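Local coordinates for protein beta-galactosidase (Geobacillus stearothermophilus, PDB 4OIF) that probably hydrolyses terminal non-reducing beta-D-galactose residues from beta-D-galactosides, as a zinc-binding, trimeric member of glycoside hydrolase family 42, at residues Ala109-Gln114 with Ser210-His215; Thr216-Asn221 with Asp427-Ala432. All coordinates share one frame; numbering follows the deposited sequence.

Contact 1: residues Ala109-Gln114 with Ser210-His215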
loop_
_atom_site.group_PDB
_atom_site.type_symbol
_atom_site.label_atom_id
_atom_site.label_comp_id
_atom_site.label_asym_id
_atom_site.label_seq_id
_atom_site.Cartn_x
_atom_site.Cartn_y
_atom_site.Cartn_z
ATOM N N ALA A 109 1.129 -2.917 -19.224
ATOM C CA ALA A 109 0.079 -1.929 -19.449
ATOM C C ALA A 109 0.649 -0.515 -19.466
ATOM O O ALA A 109 0.190 0.334 -20.239
ATOM C CB ALA A 109 -1.002 -2.055 -18.392
ATOM N N ALA A 110 1.658 -0.276 -18.626
ATOM C CA ALA A 110 2.318 1.034 -18.545
ATOM C C ALA A 110 3.296 1.254 -19.686
ATOM O O ALA A 110 4.066 2.201 -19.660
ATOM C CB ALA A 110 3.039 1.182 -17.228
ATOM N N ARG A 111 3.265 0.352 -20.665
ATOM C CA ARG A 111 4.100 0.391 -21.865
ATOM C C ARG A 111 5.610 0.166 -21.599
ATOM O O ARG A 111 6.459 0.516 -22.419
ATOM C CB ARG A 111 3.871 1.705 -22.622
ATOM C CG ARG A 111 2.386 2.004 -22.933
ATOM C CD ARG A 111 1.665 0.778 -23.495
ATOM N NE ARG A 111 0.533 1.132 -24.347
ATOM C CZ ARG A 111 -0.742 0.912 -24.033
ATOM N NH1 ARG A 111 -1.057 0.329 -22.873
ATOM N NH2 ARG A 111 -1.702 1.269 -24.884
ATOM N N VAL A 112 5.936 -0.460 -20.474
ATOM C CA VAL A 112 7.295 -0.891 -20.212
ATOM C C VAL A 112 7.589 -2.253 -20.853
ATOM O O VAL A 112 6.850 -3.227 -20.658
ATOM C CB VAL A 112 7.568 -0.989 -18.698
ATOM C CG1 VAL A 112 8.981 -1.474 -18.444
ATOM C CG2 VAL A 112 7.336 0.355 -18.038
ATOM N N ARG A 113 8.667 -2.321 -21.624
ATOM C CA ARG A 113 9.148 -3.599 -22.127
ATOM C C ARG A 113 9.841 -4.370 -20.999
ATOM O O ARG A 113 10.698 -3.837 -20.290
ATOM C CB ARG A 113 10.110 -3.406 -23.297
ATOM C CG ARG A 113 10.641 -4.709 -23.869
ATOM C CD ARG A 113 9.594 -5.429 -24.707
ATOM N NE ARG A 113 9.359 -4.751 -25.984
ATOM C CZ ARG A 113 8.679 -5.274 -27.004
ATOM N NH1 ARG A 113 8.156 -6.491 -26.917
ATOM N NH2 ARG A 113 8.529 -4.582 -28.122
ATOM N N GLN A 114 9.459 -5.628 -20.835
ATOM C CA GLN A 114 10.022 -6.465 -19.795
ATOM C C GLN A 114 11.356 -7.062 -20.223
ATOM O O GLN A 114 11.626 -7.213 -21.410
ATOM C CB GLN A 114 9.044 -7.581 -19.450
ATOM C CG GLN A 114 7.650 -7.092 -19.145
ATOM C CD GLN A 114 7.556 -6.414 -17.800
ATOM O OE1 GLN A 114 7.663 -7.061 -16.759
ATOM N NE2 GLN A 114 7.353 -5.105 -17.813
ATOM N N SER A 210 -4.594 1.826 -20.295
ATOM C CA SER A 210 -3.320 1.998 -19.627
ATOM C C SER A 210 -3.400 2.921 -18.428
ATOM O O SER A 210 -4.111 3.926 -18.454
ATOM C CB SER A 210 -2.278 2.539 -20.598
ATOM O OG SER A 210 -1.054 2.741 -19.921
ATOM N N PRO A 211 -2.670 2.567 -17.363
ATOM C CA PRO A 211 -2.528 3.415 -16.177
ATOM C C PRO A 211 -1.945 4.793 -16.522
ATOM O O PRO A 211 -2.122 5.745 -15.758
ATOM C CB PRO A 211 -1.568 2.613 -15.285
ATOM C CG PRO A 211 -0.902 1.627 -16.211
ATOM C CD PRO A 211 -1.973 1.282 -17.203
ATOM N N ILE A 212 -1.255 4.903 -17.654
ATOM C CA ILE A 212 -0.687 6.190 -18.060
ATOM C C ILE A 212 -1.345 6.711 -19.329
ATOM O O ILE A 212 -0.841 7.654 -19.955
ATOM C CB ILE A 212 0.841 6.128 -18.296
ATOM C CG1 ILE A 212 1.177 5.158 -19.431
ATOM C CG2 ILE A 212 1.573 5.775 -17.014
ATOM C CD1 ILE A 212 2.540 5.434 -20.095
ATOM N N GLY A 213 -2.472 6.101 -19.690
ATOM C CA GLY A 213 -3.238 6.517 -20.847
ATOM C C GLY A 213 -4.737 6.572 -20.574
ATOM O O GLY A 213 -5.237 7.437 -19.859
ATOM N N GLU A 214 -5.466 5.639 -21.171
ATOM C CA GLU A 214 -6.909 5.601 -21.058
ATOM C C GLU A 214 -7.342 4.417 -20.201
ATOM O O GLU A 214 -7.085 3.277 -20.555
ATOM C CB GLU A 214 -7.544 5.503 -22.442
ATOM C CG GLU A 214 -9.052 5.572 -22.415
ATOM C CD GLU A 214 -9.540 6.854 -21.768
ATOM O OE1 GLU A 214 -9.814 6.844 -20.538
ATOM O OE2 GLU A 214 -9.625 7.873 -22.493
ATOM N N HIS A 215 -7.998 4.676 -19.079
ATOM C CA HIS A 215 -8.481 3.589 -18.237
ATOM C C HIS A 215 -9.877 3.914 -17.716
ATOM O O HIS A 215 -10.377 3.259 -16.804
ATOM C CB HIS A 215 -7.513 3.333 -17.077
ATOM C CG HIS A 215 -7.145 4.569 -16.326
ATOM N ND1 HIS A 215 -7.980 5.148 -15.394
ATOM C CD2 HIS A 215 -6.046 5.359 -16.393
ATOM C CE1 HIS A 215 -7.407 6.238 -14.912
ATOM N NE2 HIS A 215 -6.232 6.386 -15.502
#

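Contact 2: residues Thr216-Asn221 with Asp427-Ala432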
loop_
_atom_site.group_PDB
_atom_site.type_symbol
_atom_site.label_atom_id
_atom_site.label_comp_id
_atom_site.label_asym_id
_atom_site.label_seq_id
_atom_site.Cartn_x
_atom_site.Cartn_y
_atom_site.Cartn_z
ATOM N N THR A 216 -10.494 4.931 -18.313
ATOM C CA THR A 216 -11.796 5.435 -17.885
ATOM C C THR A 216 -12.923 5.110 -18.875
ATOM O O THR A 216 -14.070 5.530 -18.678
ATOM C CB THR A 216 -11.767 6.971 -17.680
ATOM O OG1 THR A 216 -11.570 7.624 -18.946
ATOM C CG2 THR A 216 -10.652 7.365 -16.731
ATOM N N ILE A 217 -12.608 4.381 -19.944
ATOM C CA ILE A 217 -13.649 3.918 -20.861
ATOM C C ILE A 217 -13.922 2.427 -20.618
ATOM O O ILE A 217 -13.110 1.573 -20.966
ATOM C CB ILE A 217 -13.277 4.158 -22.345
ATOM C CG1 ILE A 217 -12.781 5.592 -22.572
ATOM C CG2 ILE A 217 -14.468 3.881 -23.245
ATOM C CD1 ILE A 217 -12.365 5.882 -24.027
ATOM N N HIS A 218 -15.070 2.132 -20.012
ATOM C CA HIS A 218 -15.415 0.776 -19.615
ATOM C C HIS A 218 -15.451 -0.186 -20.797
ATOM O O HIS A 218 -14.977 -1.312 -20.698
ATOM C CB HIS A 218 -16.771 0.750 -18.901
ATOM C CG HIS A 218 -16.793 1.488 -17.594
ATOM N ND1 HIS A 218 -15.943 1.185 -16.551
ATOM C CD2 HIS A 218 -17.583 2.499 -17.154
ATOM C CE1 HIS A 218 -16.200 1.987 -15.529
ATOM N NE2 HIS A 218 -17.185 2.799 -15.872
ATOM N N GLY A 219 -16.014 0.257 -21.913
ATOM C CA GLY A 219 -16.163 -0.600 -23.081
ATOM C C GLY A 219 -14.819 -0.988 -23.658
ATOM O O GLY A 219 -14.637 -2.109 -24.139
ATOM N N LEU A 220 -13.871 -0.054 -23.599
ATOM C CA LEU A 220 -12.498 -0.334 -23.992
ATOM C C LEU A 220 -11.889 -1.365 -23.047
ATOM O O LEU A 220 -11.261 -2.310 -23.494
ATOM C CB LEU A 220 -11.655 0.945 -24.013
ATOM C CG LEU A 220 -10.131 0.783 -24.119
ATOM C CD1 LEU A 220 -9.723 -0.053 -25.335
ATOM C CD2 LEU A 220 -9.426 2.136 -24.148
ATOM N N ASN A 221 -12.071 -1.189 -21.743
ATOM C CA ASN A 221 -11.507 -2.139 -20.783
ATOM C C ASN A 221 -12.036 -3.567 -21.007
ATOM O O ASN A 221 -11.265 -4.553 -21.059
ATOM C CB ASN A 221 -11.801 -1.672 -19.355
ATOM C CG ASN A 221 -11.267 -0.284 -19.078
ATOM O OD1 ASN A 221 -10.253 0.119 -19.635
ATOM N ND2 ASN A 221 -11.936 0.446 -18.206
ATOM N N ASP A 427 -15.035 -3.478 -12.904
ATOM C CA ASP A 427 -14.540 -2.225 -13.465
ATOM C C ASP A 427 -15.447 -1.021 -13.227
ATOM O O ASP A 427 -14.995 0.122 -13.288
ATOM C CB ASP A 427 -14.324 -2.368 -14.966
ATOM C CG ASP A 427 -13.414 -1.304 -15.509
ATOM O OD1 ASP A 427 -12.296 -1.177 -14.971
ATOM O OD2 ASP A 427 -13.819 -0.580 -16.452
ATOM N N ALA A 428 -16.721 -1.282 -12.964
ATOM C CA ALA A 428 -17.728 -0.225 -12.860
ATOM C C ALA A 428 -17.456 0.766 -11.726
ATOM O O ALA A 428 -17.031 0.390 -10.638
ATOM C CB ALA A 428 -19.121 -0.847 -12.701
ATOM N N GLN A 429 -17.690 2.041 -12.001
ATOM C CA GLN A 429 -17.609 3.067 -10.973
ATOM C C GLN A 429 -18.982 3.221 -10.320
ATOM O O GLN A 429 -19.920 3.768 -10.922
ATOM C CB GLN A 429 -17.128 4.391 -11.567
ATOM C CG GLN A 429 -15.678 4.350 -11.986
ATOM C CD GLN A 429 -14.731 4.295 -10.796
ATOM O OE1 GLN A 429 -14.879 5.044 -9.831
ATOM N NE2 GLN A 429 -13.757 3.404 -10.857
ATOM N N GLY A 430 -19.107 2.720 -9.096
ATOM C CA GLY A 430 -20.392 2.691 -8.423
ATOM C C GLY A 430 -20.472 1.606 -7.364
ATOM O O GLY A 430 -19.527 0.834 -7.181
ATOM N N PHE A 431 -21.606 1.550 -6.672
ATOM C CA PHE A 431 -21.779 0.651 -5.539
ATOM C C PHE A 431 -20.682 0.885 -4.508
ATOM O O PHE A 431 -20.373 2.025 -4.163
ATOM C CB PHE A 431 -21.793 -0.801 -6.026
ATOM C CG PHE A 431 -22.649 -1.010 -7.251
ATOM C CD1 PHE A 431 -24.043 -0.964 -7.161
ATOM C CD2 PHE A 431 -22.073 -1.231 -8.489
ATOM C CE1 PHE A 431 -24.849 -1.146 -8.280
ATOM C CE2 PHE A 431 -22.873 -1.413 -9.625
ATOM C CZ PHE A 431 -24.265 -1.370 -9.514
ATOM N N ALA A 432 -20.097 -0.198 -4.019
ATOM C CA ALA A 432 -18.937 -0.106 -3.136
ATOM C C ALA A 432 -17.886 -1.100 -3.609
ATOM O O ALA A 432 -18.197 -2.262 -3.852
ATOM C CB ALA A 432 -19.316 -0.363 -1.689
HETATM O O HOH W 1 -15.589 -2.787 -18.374
#

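Contact 1: residues Ala109-Gln114 with Ser210-His215
With OG of Ser210 anti to the backbone N (chi1 178°), the hydroxyl reaches across to the carbonyl of Ala109, while Arg111, its CG beside its own backbone N and its chain bent at chi2 (-46°), turns the edge of its guanidinium back to the same carbonyl. Ala109 O is thus gripped twice. Arg111 NH1 lies on a lone pair in the carbonyl plane, 2.9 Å from Ala109 O, whereas Ser210 OG donates to Ala109 O over 2.7 Å from above that plane. The hydroxyl works in both directions, since Ser210 OG also accepts from Ile212 N at 3.1 Å in a nearly straight bond (164°). An alanine in place of Ser210 would remove both bonds and would probably loosen the turn as well as its tie to Ala109. The guanidinium is held further by Ser208 O, which NH2 meets, and its NH1 passes 3.4 Å from Ser210 CB. Beside this polar centre the Pro211 ring lies along the two alanines, its CD 3.7 Å from Ala109 CB, and Ile212 CD1 comes within 3.6 Å of Ala110 O. Ile212 also packs on Gln114 of a second subunit, so the contact lies at the trimer interface. The arrangement is an ST turn within a type I beta turn, Ser210 to Gly213, closed by a classic beta bulge in which Gly213 and Glu214 both face Ser210.

Contact 2: residues Thr216-Asn221 with Asp427-Ala432
A single carboxylate oxygen, Asp427 OD2, receives two N-H groups from the first turn of helix 218-246. His218 ND1 donates to Asp427 OD2 over 2.8 Å in an almost straight bond (170°), with the oxygen at the edge of the imidazole and close to its plane. Three residues on in the same turn, Asn221 ND2 donates to Asp427 OD2, also over 2.8 Å. The two donors approach from opposite sides of the carboxylate plane, neither lying in it, and ring and amide stand nearly perpendicular to the carboxylate. His218 and Asn221 each carry CG beside the backbone N, which brings the two donors together, while Asp427, its CG anti to the backbone N (chi1 -161°), extends its acid toward them. A water sits 2.8 Å from His218 O, within hydrogen-bonding distance, and makes at most a weak bond to Asp427 OD2. Outward from the acid, the imidazole lies against the chain that leaves helix 419-427: His218 CE1 is 3.2 Å from Asp427 O and 3.8 Å from Ala428 CA. Gln429 is the last residue to touch, its CG 4.3 Å from His218 CE1. His218 also packs on Ser368 of a second subunit, and Gln429 on Phe369 of that subunit. His218 and Asn221 thus tie the barrel region to the trimerisation region through Asp427. ND1 carries a proton in this arrangement, and the carboxylate would probably also make a second proton, on NE2, easier to hold. The two N-H groups would be expected to stabilise the negative charge of Asp427 in this buried join.

Overall arrangement
The two contacts follow one another along the chain, with centres about 17 Å apart, and residues 210-221 run through both. Contact 1 lies at the surface and joins two loops of the same TIM-barrel family region, near the zinc-binding cysteines: the Arg111 side chain is about 8 Å from that of Cys165. Contact 2 is buried and spans two regions, bringing the start of helix 218-246 to the chain leaving helix 419-427 in the trimerisation region. Their chemistry differs accordingly: a shared backbone carbonyl in one, a shared acid oxygen in the other. They meet where Glu214 CG packs 3.9 Å from Leu220 CD2, and both touch the second subunit.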